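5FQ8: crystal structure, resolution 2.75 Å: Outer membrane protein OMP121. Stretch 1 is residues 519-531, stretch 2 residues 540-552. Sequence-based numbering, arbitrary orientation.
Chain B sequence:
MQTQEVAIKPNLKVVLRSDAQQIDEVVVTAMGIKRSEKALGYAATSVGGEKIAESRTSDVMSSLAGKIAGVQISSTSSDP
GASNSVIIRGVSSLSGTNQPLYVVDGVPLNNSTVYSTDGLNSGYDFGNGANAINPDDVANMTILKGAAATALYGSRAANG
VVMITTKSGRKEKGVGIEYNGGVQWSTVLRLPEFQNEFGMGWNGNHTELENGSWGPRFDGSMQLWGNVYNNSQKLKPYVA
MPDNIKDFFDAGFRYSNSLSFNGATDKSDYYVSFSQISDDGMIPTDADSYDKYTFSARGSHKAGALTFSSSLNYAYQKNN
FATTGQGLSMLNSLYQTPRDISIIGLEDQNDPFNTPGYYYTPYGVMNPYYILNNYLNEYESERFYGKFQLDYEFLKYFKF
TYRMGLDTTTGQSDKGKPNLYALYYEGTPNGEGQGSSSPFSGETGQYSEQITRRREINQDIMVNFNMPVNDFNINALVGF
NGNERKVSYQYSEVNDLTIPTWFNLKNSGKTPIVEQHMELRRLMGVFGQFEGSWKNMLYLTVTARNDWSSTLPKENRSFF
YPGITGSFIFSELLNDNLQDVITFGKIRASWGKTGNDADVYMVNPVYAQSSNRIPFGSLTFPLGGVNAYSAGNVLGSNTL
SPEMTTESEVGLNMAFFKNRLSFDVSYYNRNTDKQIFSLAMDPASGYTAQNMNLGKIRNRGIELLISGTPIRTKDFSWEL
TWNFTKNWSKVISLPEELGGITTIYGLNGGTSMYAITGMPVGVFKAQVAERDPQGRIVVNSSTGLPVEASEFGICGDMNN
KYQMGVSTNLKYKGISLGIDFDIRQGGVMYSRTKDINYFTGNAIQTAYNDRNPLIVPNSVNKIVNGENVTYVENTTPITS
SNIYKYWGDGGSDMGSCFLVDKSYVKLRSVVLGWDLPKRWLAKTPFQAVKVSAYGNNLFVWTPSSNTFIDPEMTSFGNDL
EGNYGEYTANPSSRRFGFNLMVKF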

# COMPACT_ATOMS: atom_id res chain seq x y z
N GLU B 519 -3.08 5.31 18.54
CA GLU B 519 -3.03 6.17 19.72
C GLU B 519 -3.69 5.48 20.91
O GLU B 519 -4.60 4.68 20.75
CB GLU B 519 -3.75 7.49 19.51
CG GLU B 519 -3.49 8.19 18.23
CD GLU B 519 -4.35 9.39 18.10
OE1 GLU B 519 -5.35 9.44 18.82
OE2 GLU B 519 -4.03 10.29 17.30
N LEU B 520 -3.24 5.84 22.11
CA LEU B 520 -3.79 5.27 23.33
C LEU B 520 -3.69 6.29 24.44
O LEU B 520 -2.65 6.92 24.62
CB LEU B 520 -3.05 4.00 23.71
CG LEU B 520 -3.50 3.26 24.95
CD1 LEU B 520 -4.85 2.68 24.70
CD2 LEU B 520 -2.54 2.16 25.28
N ARG B 521 -4.76 6.45 25.20
CA ARG B 521 -4.81 7.43 26.27
C ARG B 521 -5.62 6.87 27.41
O ARG B 521 -6.60 6.16 27.20
CB ARG B 521 -5.42 8.74 25.81
CG ARG B 521 -6.82 8.59 25.28
CD ARG B 521 -7.34 9.87 24.68
NE ARG B 521 -7.32 10.96 25.63
CZ ARG B 521 -7.42 12.23 25.28
NH1 ARG B 521 -7.55 12.54 24.00
NH2 ARG B 521 -7.39 13.18 26.20
N ARG B 522 -5.22 7.21 28.62
CA ARG B 522 -5.88 6.70 29.81
C ARG B 522 -6.16 7.83 30.77
O ARG B 522 -5.46 8.85 30.79
CB ARG B 522 -5.06 5.62 30.49
CG ARG B 522 -5.01 4.33 29.71
CD ARG B 522 -4.30 3.23 30.46
NE ARG B 522 -4.36 1.98 29.71
CZ ARG B 522 -3.31 1.30 29.29
NH1 ARG B 522 -2.09 1.71 29.57
NH2 ARG B 522 -3.49 0.18 28.60
N LEU B 523 -7.21 7.66 31.56
CA LEU B 523 -7.60 8.64 32.55
C LEU B 523 -8.22 7.93 33.73
O LEU B 523 -8.94 6.94 33.56
CB LEU B 523 -8.60 9.64 31.96
CG LEU B 523 -9.16 10.70 32.90
CD1 LEU B 523 -8.26 11.91 32.91
CD2 LEU B 523 -10.52 11.09 32.46
N MET B 524 -7.92 8.41 34.91
CA MET B 524 -8.61 7.95 36.11
C MET B 524 -9.03 9.16 36.92
O MET B 524 -8.35 10.19 36.92
CB MET B 524 -7.73 7.04 36.94
CG MET B 524 -7.47 5.71 36.30
SD MET B 524 -6.42 4.70 37.33
CE MET B 524 -4.88 5.55 37.16
N GLY B 525 -10.16 9.04 37.60
CA GLY B 525 -10.61 10.11 38.46
C GLY B 525 -11.42 9.61 39.64
O GLY B 525 -11.93 8.48 39.64
N VAL B 526 -11.52 10.46 40.65
CA VAL B 526 -12.41 10.24 41.77
C VAL B 526 -13.29 11.47 41.92
O VAL B 526 -12.81 12.59 41.70
CB VAL B 526 -11.63 9.95 43.07
CG1 VAL B 526 -10.53 10.96 43.25
CG2 VAL B 526 -12.56 9.94 44.26
N PHE B 527 -14.57 11.28 42.23
CA PHE B 527 -15.49 12.40 42.25
C PHE B 527 -16.52 12.24 43.35
O PHE B 527 -16.80 11.14 43.83
CB PHE B 527 -16.20 12.57 40.90
CG PHE B 527 -16.96 11.36 40.46
CD1 PHE B 527 -16.34 10.36 39.74
CD2 PHE B 527 -18.30 11.23 40.75
CE1 PHE B 527 -17.03 9.25 39.32
CE2 PHE B 527 -18.99 10.12 40.34
CZ PHE B 527 -18.35 9.13 39.62
N GLY B 528 -17.09 13.38 43.74
CA GLY B 528 -18.16 13.40 44.72
C GLY B 528 -19.17 14.48 44.38
O GLY B 528 -18.83 15.52 43.81
N GLN B 529 -20.43 14.23 44.75
CA GLN B 529 -21.54 15.11 44.40
C GLN B 529 -22.53 15.15 45.55
O GLN B 529 -23.23 14.17 45.79
CB GLN B 529 -22.20 14.64 43.11
CG GLN B 529 -23.31 15.51 42.63
CD GLN B 529 -23.67 15.22 41.21
OE1 GLN B 529 -22.82 14.82 40.42
NE2 GLN B 529 -24.94 15.39 40.86
N PHE B 530 -22.60 16.28 46.24
CA PHE B 530 -23.44 16.43 47.42
C PHE B 530 -24.71 17.19 47.08
O PHE B 530 -24.64 18.35 46.65
CB PHE B 530 -22.69 17.15 48.53
CG PHE B 530 -23.46 17.25 49.81
CD1 PHE B 530 -23.72 16.12 50.56
CD2 PHE B 530 -23.90 18.48 50.27
CE1 PHE B 530 -24.41 16.21 51.75
CE2 PHE B 530 -24.59 18.57 51.46
CZ PHE B 530 -24.85 17.44 52.21
N GLU B 531 -25.86 16.57 47.30
CA GLU B 531 -27.17 17.16 47.04
C GLU B 531 -27.86 17.49 48.36
O GLU B 531 -28.18 16.58 49.13
CB GLU B 531 -28.04 16.21 46.22
CG GLU B 531 -29.48 16.66 46.04
CD GLU B 531 -29.79 16.99 44.60
OE1 GLU B 531 -28.96 16.66 43.73
OE2 GLU B 531 -30.86 17.58 44.34
N LEU B 540 -29.69 22.31 46.55
CA LEU B 540 -28.30 22.71 46.48
C LEU B 540 -27.45 21.51 46.08
O LEU B 540 -27.75 20.38 46.45
CB LEU B 540 -27.82 23.26 47.82
CG LEU B 540 -26.42 23.85 47.88
CD1 LEU B 540 -26.41 25.24 47.31
CD2 LEU B 540 -25.92 23.85 49.30
N THR B 541 -26.39 21.78 45.33
CA THR B 541 -25.52 20.71 44.86
C THR B 541 -24.07 21.17 44.84
O THR B 541 -23.76 22.25 44.35
CB THR B 541 -25.95 20.26 43.47
OG1 THR B 541 -27.37 20.18 43.43
CG2 THR B 541 -25.37 18.91 43.17
N VAL B 542 -23.18 20.32 45.35
CA VAL B 542 -21.75 20.61 45.36
C VAL B 542 -21.01 19.45 44.70
O VAL B 542 -21.10 18.31 45.17
CB VAL B 542 -21.23 20.83 46.79
CG1 VAL B 542 -19.73 20.79 46.81
CG2 VAL B 542 -21.71 22.15 47.28
N THR B 543 -20.29 19.73 43.62
CA THR B 543 -19.57 18.72 42.86
C THR B 543 -18.07 18.94 42.95
O THR B 543 -17.59 20.07 42.99
CB THR B 543 -19.96 18.73 41.39
OG1 THR B 543 -19.73 20.03 40.86
CG2 THR B 543 -21.40 18.36 41.22
N ALA B 544 -17.33 17.83 42.95
CA ALA B 544 -15.87 17.87 43.01
C ALA B 544 -15.31 16.64 42.32
O ALA B 544 -15.82 15.53 42.52
CB ALA B 544 -15.37 17.93 44.45
N ARG B 545 -14.27 16.83 41.52
CA ARG B 545 -13.66 15.72 40.81
C ARG B 545 -12.18 16.00 40.61
O ARG B 545 -11.81 17.11 40.22
CB ARG B 545 -14.32 15.47 39.46
CG ARG B 545 -13.63 14.38 38.67
CD ARG B 545 -14.47 13.84 37.54
NE ARG B 545 -13.73 12.82 36.81
CZ ARG B 545 -14.28 11.94 35.99
NH1 ARG B 545 -15.57 11.94 35.79
NH2 ARG B 545 -13.52 11.04 35.39
N ASN B 546 -11.36 15.00 40.87
CA ASN B 546 -9.94 15.06 40.53
C ASN B 546 -9.63 13.97 39.53
O ASN B 546 -10.04 12.82 39.71
CB ASN B 546 -9.05 14.93 41.76
CG ASN B 546 -7.64 15.40 41.49
OD1 ASN B 546 -7.30 16.56 41.72
ND2 ASN B 546 -6.80 14.50 40.98
N ASP B 547 -8.91 14.32 38.48
CA ASP B 547 -8.57 13.41 37.41
C ASP B 547 -7.06 13.28 37.31
O ASP B 547 -6.32 14.16 37.73
CB ASP B 547 -9.12 13.90 36.07
CG ASP B 547 -10.60 13.76 35.98
OD1 ASP B 547 -11.16 12.98 36.76
OD2 ASP B 547 -11.20 14.43 35.12
N TRP B 548 -6.62 12.16 36.77
CA TRP B 548 -5.23 11.93 36.43
C TRP B 548 -5.19 11.50 34.98
O TRP B 548 -5.75 10.46 34.63
CB TRP B 548 -4.60 10.88 37.32
CG TRP B 548 -4.41 11.25 38.74
CD1 TRP B 548 -3.28 11.70 39.32
CD2 TRP B 548 -5.38 11.15 39.79
NE1 TRP B 548 -3.47 11.90 40.66
CE2 TRP B 548 -4.76 11.57 40.97
CE3 TRP B 548 -6.72 10.75 39.84
CZ2 TRP B 548 -5.42 11.61 42.19
CZ3 TRP B 548 -7.37 10.79 41.05
CH2 TRP B 548 -6.73 11.22 42.20
N SER B 549 -4.55 12.28 34.13
CA SER B 549 -4.61 12.06 32.70
C SER B 549 -3.27 11.58 32.16
O SER B 549 -2.21 12.04 32.59
CB SER B 549 -5.03 13.32 31.97
OG SER B 549 -5.22 13.04 30.60
N SER B 550 -3.33 10.66 31.21
CA SER B 550 -2.10 10.22 30.58
C SER B 550 -1.55 11.24 29.59
O SER B 550 -0.36 11.18 29.28
CB SER B 550 -2.32 8.89 29.88
OG SER B 550 -2.65 9.10 28.53
N THR B 551 -2.36 12.17 29.10
CA THR B 551 -1.88 13.07 28.07
C THR B 551 -1.32 14.37 28.62
O THR B 551 -1.01 15.27 27.83
CB THR B 551 -2.99 13.37 27.08
OG1 THR B 551 -4.10 13.93 27.76
CG2 THR B 551 -3.42 12.12 26.39
N LEU B 552 -1.18 14.48 29.87
CA LEU B 552 -0.50 15.64 30.43
C LEU B 552 0.89 15.24 30.92
O LEU B 552 1.14 14.07 31.18
CB LEU B 552 -1.32 16.23 31.58
CG LEU B 552 -2.61 16.96 31.17
CD1 LEU B 552 -3.43 17.36 32.37
CD2 LEU B 552 -2.30 18.18 30.34
O HOH W 1 -1.57 9.46 25.98

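Stretch 1 is a strand that pairs antiparallel with residues 540-549 of stretch 2, and the turn after them adds Ser-550 and Thr-551; paired backbone hydrogen bonds do most of the joining. Leu-520 lies near the end of the contact, where a water accepts from Ser-550 OG and donates to Leu-520 O. Arg-521 lays its guanidinium over Thr-551 CG2, its flat face suited to a methyl group. At Arg-522 the ladder begins with a substitution: its N donates to Ser-550 OG (3.2 Å), so a serine hydroxyl takes the place of a carbonyl, while Ser-550 N donates to Arg-522 O (2.8 Å). Leu-523 CD1 lies 3.6 Å from Ser-549 CB and 3.8 Å from Asp-547 CB, so its hydrocarbon packs against the CB atoms of two polar residues. Met-524 O receives the short bond from Trp-548 N (2.6 Å). Gly-525 suits a crowded spot: a CB there would clash with Asp-547 OD1, which is held by Arg-545 NE in a 2.6 Å salt bridge. On the other face, beta-branched Val-526 sets CG1 3.9 Å from CZ3 at the edge of the Trp-548 ring, an apolar contact on the surface. Phe-527, buried, places CD1 over one face of the Arg-545 guanidinium. Gly-528 N donates to Ala-544 O (2.8 Å), and Ala-544 N returns a bond to Gly-528 O (2.9 Å), and Gln-529 packs its aliphatic CG against Thr-543 CG2 (3.7 Å). Finally, Phe-530 N donates to Val-542 O (2.7 Å), beside Glu-531, whose CA approaches Leu-540 O (3.3 Å).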